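Local coordinates for MutT/nudix family protein (Shewanella oneidensis, PDB 3GZ5) that acts as an ADP-ribose-dependent transcriptional regulator of NAD metabolism, joining a Nudix domain to a DNA-binding winged helix domain, at residues B[172-176]-B[220-225]; B[32-37]-B[181-186]. All coordinates share one frame. Numbering follows the deposited sequence.

How the contacts relate
A two-domain regulator, here a Nudix domain that probably senses ADP-ribose and a DNA-binding winged helix domain, can be described by contacts within a domain and contacts between domains; these two are one of each. Contact 1 lies inside the winged helix domain, where the short edge strand 174-175 within 172-176 pairs with 220-225. Contact 2 crosses the domain boundary, setting the 32-37 hairpin of the Nudix domain against 181-186. The chain joins them directly, because strand 174-175 runs straight into helix 176-187, which carries 181-186. Their centres are 15 Å apart and their nearest atoms about 5 Å apart, without touching. None of the sodium-site residues, Ile122, Val125 and Val128, belongs to either contact.

Contact 1 (B[172-176]-B[220-225]); sequences EPFTL and ANLYCL
Two backbone hydrogen bonds close the pair Phe174-Tyr223: Phe174 N to Tyr223 O at 2.9 Å and Tyr223 N to Phe174 O at 2.7 Å, the antiparallel hydrogen-bonded type with CA atoms 5.3 Å apart; both residues are extended (phi/psi -127/165 and -120/151). Before the edge strand begins, the Glu172 carboxylate takes over: Leu225 N donates to Glu172 OE2 at 2.7 Å, and one water donates both to Glu172 OE2 (3.0 Å) and to Leu225 O (2.7 Å). Another water bridges Leu176 N (2.9 Å) and Asn221 O (3.0 Å). This is the small sheet of a winged helix domain: strand 220-225 lies between the short 174-175 edge and strand 206-213, and Thr175 (chi1 p) is the N-cap of helix 176-187, its OG1 weakly bonded to Glu178 N. The peptide before Pro173 is cis. Phe174 (chi1 p) and Tyr223 (chi1 m) share a face; Phe174 CZ meets Leu225 CD2 at 3.9 Å, and Leu176 CD1 meets Tyr223 CE2 at 4.0 Å; Leu206 adds to this cluster. Elsewhere Thr175 CG2 lies 3.7 Å from Ala220 CB, and Pro173 CB 3.7 Å from Leu222 CB.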
loop_
_atom_site.group_PDB
_atom_site.type_symbol
_atom_site.label_atom_id
_atom_site.label_comp_id
_atom_site.label_asym_id
_atom_site.label_seq_id
_atom_site.Cartn_x
_atom_site.Cartn_y
_atom_site.Cartn_z
ATOM N N GLU B 172 4.677 -4.645 25.995
ATOM C CA GLU B 172 6.083 -4.981 26.014
ATOM C C GLU B 172 6.514 -5.048 27.484
ATOM O O GLU B 172 6.092 -4.200 28.271
ATOM C CB GLU B 172 6.861 -3.905 25.257
ATOM C CG GLU B 172 7.846 -4.439 24.231
ATOM C CD GLU B 172 7.291 -4.522 22.811
ATOM O OE1 GLU B 172 6.047 -4.627 22.613
ATOM O OE2 GLU B 172 8.118 -4.495 21.876
ATOM N N PRO B 173 7.313 -6.064 27.874
ATOM C CA PRO B 173 7.788 -7.198 27.068
ATOM C C PRO B 173 6.715 -8.284 26.925
ATOM O O PRO B 173 5.783 -8.349 27.739
ATOM C CB PRO B 173 8.957 -7.741 27.891
ATOM C CG PRO B 173 8.551 -7.477 29.306
ATOM C CD PRO B 173 7.807 -6.142 29.264
ATOM N N PHE B 174 6.846 -9.124 25.904
ATOM C CA PHE B 174 5.913 -10.238 25.703
ATOM C C PHE B 174 6.658 -11.565 25.551
ATOM O O PHE B 174 7.863 -11.587 25.308
ATOM C CB PHE B 174 5.037 -9.991 24.455
ATOM C CG PHE B 174 5.833 -9.720 23.205
ATOM C CD1 PHE B 174 5.960 -8.429 22.724
ATOM C CD2 PHE B 174 6.484 -10.754 22.531
ATOM C CE1 PHE B 174 6.697 -8.175 21.584
ATOM C CE2 PHE B 174 7.230 -10.510 21.403
ATOM C CZ PHE B 174 7.330 -9.218 20.922
ATOM N N THR B 175 5.934 -12.674 25.669
ATOM C CA THR B 175 6.541 -13.987 25.456
ATOM C C THR B 175 6.323 -14.412 24.031
ATOM O O THR B 175 5.488 -13.871 23.321
ATOM C CB THR B 175 5.970 -15.062 26.395
ATOM O OG1 THR B 175 4.567 -15.216 26.144
ATOM C CG2 THR B 175 6.201 -14.675 27.859
ATOM N N LEU B 176 7.104 -15.378 23.604
ATOM C CA LEU B 176 7.019 -15.858 22.250
ATOM C C LEU B 176 5.732 -16.647 21.960
ATOM O O LEU B 176 5.225 -16.576 20.854
ATOM C CB LEU B 176 8.280 -16.642 21.932
ATOM C CG LEU B 176 8.662 -16.466 20.474
ATOM C CD1 LEU B 176 10.086 -15.997 20.361
ATOM C CD2 LEU B 176 8.443 -17.796 19.781
ATOM N N ALA B 220 8.753 -18.432 30.700
ATOM C CA ALA B 220 9.045 -17.996 29.337
ATOM C C ALA B 220 9.836 -16.677 29.253
ATOM O O ALA B 220 9.545 -15.720 29.968
ATOM C CB ALA B 220 7.761 -17.941 28.499
ATOM N N ASN B 221 10.846 -16.659 28.380
ATOM C CA ASN B 221 11.600 -15.444 28.033
ATOM C C ASN B 221 10.717 -14.267 27.591
ATOM O O ASN B 221 9.794 -14.424 26.774
ATOM C CB ASN B 221 12.600 -15.740 26.917
ATOM C CG ASN B 221 13.659 -16.756 27.316
ATOM O OD1 ASN B 221 13.506 -17.503 28.296
ATOM N ND2 ASN B 221 14.743 -16.792 26.548
ATOM N N LEU B 222 11.024 -13.093 28.140
ATOM C CA LEU B 222 10.288 -11.868 27.854
ATOM C C LEU B 222 11.076 -11.063 26.843
ATOM O O LEU B 222 12.269 -10.811 27.040
ATOM C CB LEU B 222 10.037 -11.072 29.137
ATOM C CG LEU B 222 8.947 -11.632 30.054
ATOM C CD1 LEU B 222 8.961 -10.967 31.450
ATOM C CD2 LEU B 222 7.582 -11.488 29.406
ATOM N N TYR B 223 10.415 -10.698 25.746
ATOM C CA TYR B 223 11.082 -10.066 24.627
ATOM C C TYR B 223 10.499 -8.691 24.345
ATOM O O TYR B 223 9.325 -8.447 24.620
ATOM C CB TYR B 223 10.947 -10.914 23.369
ATOM C CG TYR B 223 11.575 -12.295 23.431
ATOM C CD1 TYR B 223 12.923 -12.502 23.071
ATOM C CD2 TYR B 223 10.816 -13.407 23.822
ATOM C CE1 TYR B 223 13.494 -13.778 23.102
ATOM C CE2 TYR B 223 11.377 -14.678 23.864
ATOM C CZ TYR B 223 12.702 -14.867 23.492
ATOM O OH TYR B 223 13.237 -16.146 23.544
ATOM N N CYS B 224 11.327 -7.801 23.801
ATOM C CA CYS B 224 10.844 -6.530 23.244
ATOM C C CYS B 224 11.093 -6.577 21.763
ATOM O O CYS B 224 12.020 -7.272 21.309
ATOM C CB CYS B 224 11.634 -5.341 23.810
ATOM S SG CYS B 224 11.442 -5.121 25.558
ATOM N N LEU B 225 10.308 -5.800 21.024
ATOM C CA LEU B 225 10.581 -5.570 19.611
ATOM C C LEU B 225 11.710 -4.564 19.415
ATOM O O LEU B 225 11.715 -3.493 20.032
ATOM C CB LEU B 225 9.322 -5.076 18.872
ATOM C CG LEU B 225 8.201 -6.089 18.625
ATOM C CD1 LEU B 225 7.018 -5.488 17.864
ATOM C CD2 LEU B 225 8.750 -7.295 17.881
HETATM O O HOH W 1 9.913 -2.122 21.571
HETATM O O HOH W 2 8.973 -16.908 25.268
#

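Contact 2 (B[32-37]-B[181-186]); sequences YHDQQL and HVHEVL
Segment 32-37 is the tip of a beta hairpin, the end of strand 22-33 turning into strand 36-43. The tip is closed by His33 N to Gln36 O and Gln36 N to His33 O, both 3.0 Å, with Asp34 in a left-handed conformation (phi/psi 50/61) and a cis peptide before Gln35. Facing it, 181-186 is regular helix, with Val185 N bonded to His181 O at 2.9 Å and Leu186 N to Val182 O at 3.2 Å. The backbones stay well separated: the nearest CA pair, Tyr32 and Val182, is 7.3 Å apart, so side chains bridge the gap. Tyr32 (chi1 t) offers a ring face to Val182 CG2, a CH-pi contact 4.0 Å from the centroid and 16° off the normal, while Tyr32 CE1 meets Val185 CG2 at 3.8 Å. Beside it Leu37 (m,t) brings CG to 4.1 Å from Val185 CG1 and CD1 to 3.6 Å from Leu186 CD2. Leu170 also touches Tyr32 and Val182, and Leu156 of helix 145-162 touches Leu186. A Nudix hairpin meets the first helix of the winged helix domain through a modest (320 Å²), largely apolar seam, which implies that van der Waals contact and partial hydrophobic burial join them.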
loop_
_atom_site.group_PDB
_atom_site.type_symbol
_atom_site.label_atom_id
_atom_site.label_comp_id
_atom_site.label_asym_id
_atom_site.label_seq_id
_atom_site.Cartn_x
_atom_site.Cartn_y
_atom_site.Cartn_z
ATOM N N TYR B 32 -4.738 -6.209 20.783
ATOM C CA TYR B 32 -5.075 -7.567 21.098
ATOM C C TYR B 32 -5.336 -7.680 22.597
ATOM O O TYR B 32 -4.477 -7.365 23.413
ATOM C CB TYR B 32 -3.952 -8.491 20.647
ATOM C CG TYR B 32 -4.184 -9.923 21.017
ATOM C CD1 TYR B 32 -5.006 -10.743 20.238
ATOM C CD2 TYR B 32 -3.568 -10.463 22.143
ATOM C CE1 TYR B 32 -5.207 -12.060 20.583
ATOM C CE2 TYR B 32 -3.763 -11.768 22.499
ATOM C CZ TYR B 32 -4.579 -12.562 21.725
ATOM O OH TYR B 32 -4.753 -13.858 22.111
ATOM N N HIS B 33 -6.538 -8.105 22.953
ATOM C CA HIS B 33 -6.882 -8.244 24.357
ATOM C C HIS B 33 -7.964 -9.297 24.562
ATOM O O HIS B 33 -8.955 -9.344 23.819
ATOM C CB HIS B 33 -7.345 -6.898 24.927
ATOM C CG HIS B 33 -7.449 -6.874 26.422
ATOM N ND1 HIS B 33 -8.646 -6.683 27.085
ATOM C CD2 HIS B 33 -6.502 -6.997 27.382
ATOM C CE1 HIS B 33 -8.433 -6.702 28.387
ATOM N NE2 HIS B 33 -7.139 -6.886 28.594
ATOM N N ASP B 34 -7.729 -10.168 25.546
ATOM C CA ASP B 34 -8.784 -10.927 26.196
ATOM C C ASP B 34 -9.782 -11.674 25.289
ATOM O O ASP B 34 -10.954 -11.332 25.315
ATOM C CB ASP B 34 -9.570 -9.953 27.098
ATOM C CG ASP B 34 -10.359 -10.653 28.211
ATOM O OD1 ASP B 34 -10.011 -10.440 29.406
ATOM O OD2 ASP B 34 -11.334 -11.391 27.897
ATOM N N GLN B 35 -9.374 -12.621 24.444
ATOM C CA GLN B 35 -8.064 -12.704 23.813
ATOM C C GLN B 35 -8.395 -12.718 22.321
ATOM O O GLN B 35 -8.256 -13.730 21.620
ATOM C CB GLN B 35 -7.239 -13.931 24.246
ATOM C CG GLN B 35 -8.003 -15.239 24.422
ATOM C CD GLN B 35 -8.653 -15.349 25.790
ATOM O OE1 GLN B 35 -8.501 -14.458 26.635
ATOM N NE2 GLN B 35 -9.386 -16.449 26.019
ATOM N N GLN B 36 -8.856 -11.558 21.864
ATOM C CA GLN B 36 -9.306 -11.345 20.502
ATOM C C GLN B 36 -8.731 -10.021 19.983
ATOM O O GLN B 36 -8.173 -9.228 20.744
ATOM C CB GLN B 36 -10.838 -11.295 20.483
ATOM C CG GLN B 36 -11.426 -10.270 21.452
ATOM C CD GLN B 36 -12.908 -10.472 21.749
ATOM O OE1 GLN B 36 -13.465 -9.812 22.633
ATOM N NE2 GLN B 36 -13.554 -11.383 21.019
ATOM N N LEU B 37 -8.867 -9.804 18.681
ATOM C CA LEU B 37 -8.609 -8.506 18.083
ATOM C C LEU B 37 -9.683 -7.535 18.506
ATOM O O LEU B 37 -10.860 -7.860 18.432
ATOM C CB LEU B 37 -8.642 -8.617 16.569
ATOM C CG LEU B 37 -7.467 -9.350 15.970
ATOM C CD1 LEU B 37 -7.842 -9.851 14.594
ATOM C CD2 LEU B 37 -6.233 -8.432 15.957
ATOM N N HIS B 181 0.481 -16.655 19.316
ATOM C CA HIS B 181 -0.969 -16.639 19.390
ATOM C C HIS B 181 -1.629 -15.477 18.633
ATOM O O HIS B 181 -2.630 -15.679 17.939
ATOM C CB HIS B 181 -1.480 -16.725 20.824
ATOM C CG HIS B 181 -2.958 -16.968 20.901
ATOM N ND1 HIS B 181 -3.565 -18.068 20.322
ATOM C CD2 HIS B 181 -3.957 -16.234 21.446
ATOM C CE1 HIS B 181 -4.870 -18.007 20.522
ATOM N NE2 HIS B 181 -5.135 -16.904 21.202
ATOM N N VAL B 182 -1.073 -14.270 18.744
ATOM C CA VAL B 182 -1.592 -13.144 17.950
ATOM C C VAL B 182 -1.526 -13.452 16.462
ATOM O O VAL B 182 -2.464 -13.120 15.742
ATOM C CB VAL B 182 -0.866 -11.788 18.192
ATOM C CG1 VAL B 182 -1.665 -10.679 17.520
ATOM C CG2 VAL B 182 -0.759 -11.480 19.654
ATOM N N HIS B 183 -0.424 -14.046 16.002
ATOM C CA HIS B 183 -0.298 -14.421 14.583
ATOM C C HIS B 183 -1.359 -15.486 14.182
ATOM O O HIS B 183 -1.955 -15.409 13.097
ATOM C CB HIS B 183 1.111 -14.944 14.250
ATOM C CG HIS B 183 2.172 -13.881 14.161
ATOM N ND1 HIS B 183 2.850 -13.600 12.995
ATOM C CD2 HIS B 183 2.708 -13.069 15.105
ATOM C CE1 HIS B 183 3.744 -12.652 13.215
ATOM N NE2 HIS B 183 3.679 -12.312 14.489
ATOM N N GLU B 184 -1.573 -16.474 15.058
ATOM C CA GLU B 184 -2.611 -17.493 14.857
ATOM C C GLU B 184 -4.007 -16.863 14.759
ATOM O O GLU B 184 -4.769 -17.207 13.873
ATOM C CB GLU B 184 -2.562 -18.564 15.959
ATOM C CG GLU B 184 -1.338 -19.453 15.860
ATOM C CD GLU B 184 -1.157 -20.404 17.040
ATOM O OE1 GLU B 184 -0.289 -21.292 16.947
ATOM O OE2 GLU B 184 -1.864 -20.278 18.059
ATOM N N VAL B 185 -4.329 -15.919 15.638
ATOM C CA VAL B 185 -5.623 -15.226 15.568
ATOM C C VAL B 185 -5.817 -14.556 14.199
ATOM O O VAL B 185 -6.919 -14.583 13.641
ATOM C CB VAL B 185 -5.792 -14.183 16.704
ATOM C CG1 VAL B 185 -7.113 -13.400 16.567
ATOM C CG2 VAL B 185 -5.733 -14.866 18.056
ATOM N N LEU B 186 -4.743 -13.964 13.668
ATOM C CA LEU B 186 -4.811 -13.203 12.412
ATOM C C LEU B 186 -4.939 -14.111 11.203
ATOM O O LEU B 186 -5.599 -13.764 10.234
ATOM C CB LEU B 186 -3.598 -12.281 12.247
ATOM C CG LEU B 186 -3.624 -11.063 13.166
ATOM C CD1 LEU B 186 -2.272 -10.327 13.165
ATOM C CD2 LEU B 186 -4.763 -10.135 12.754
#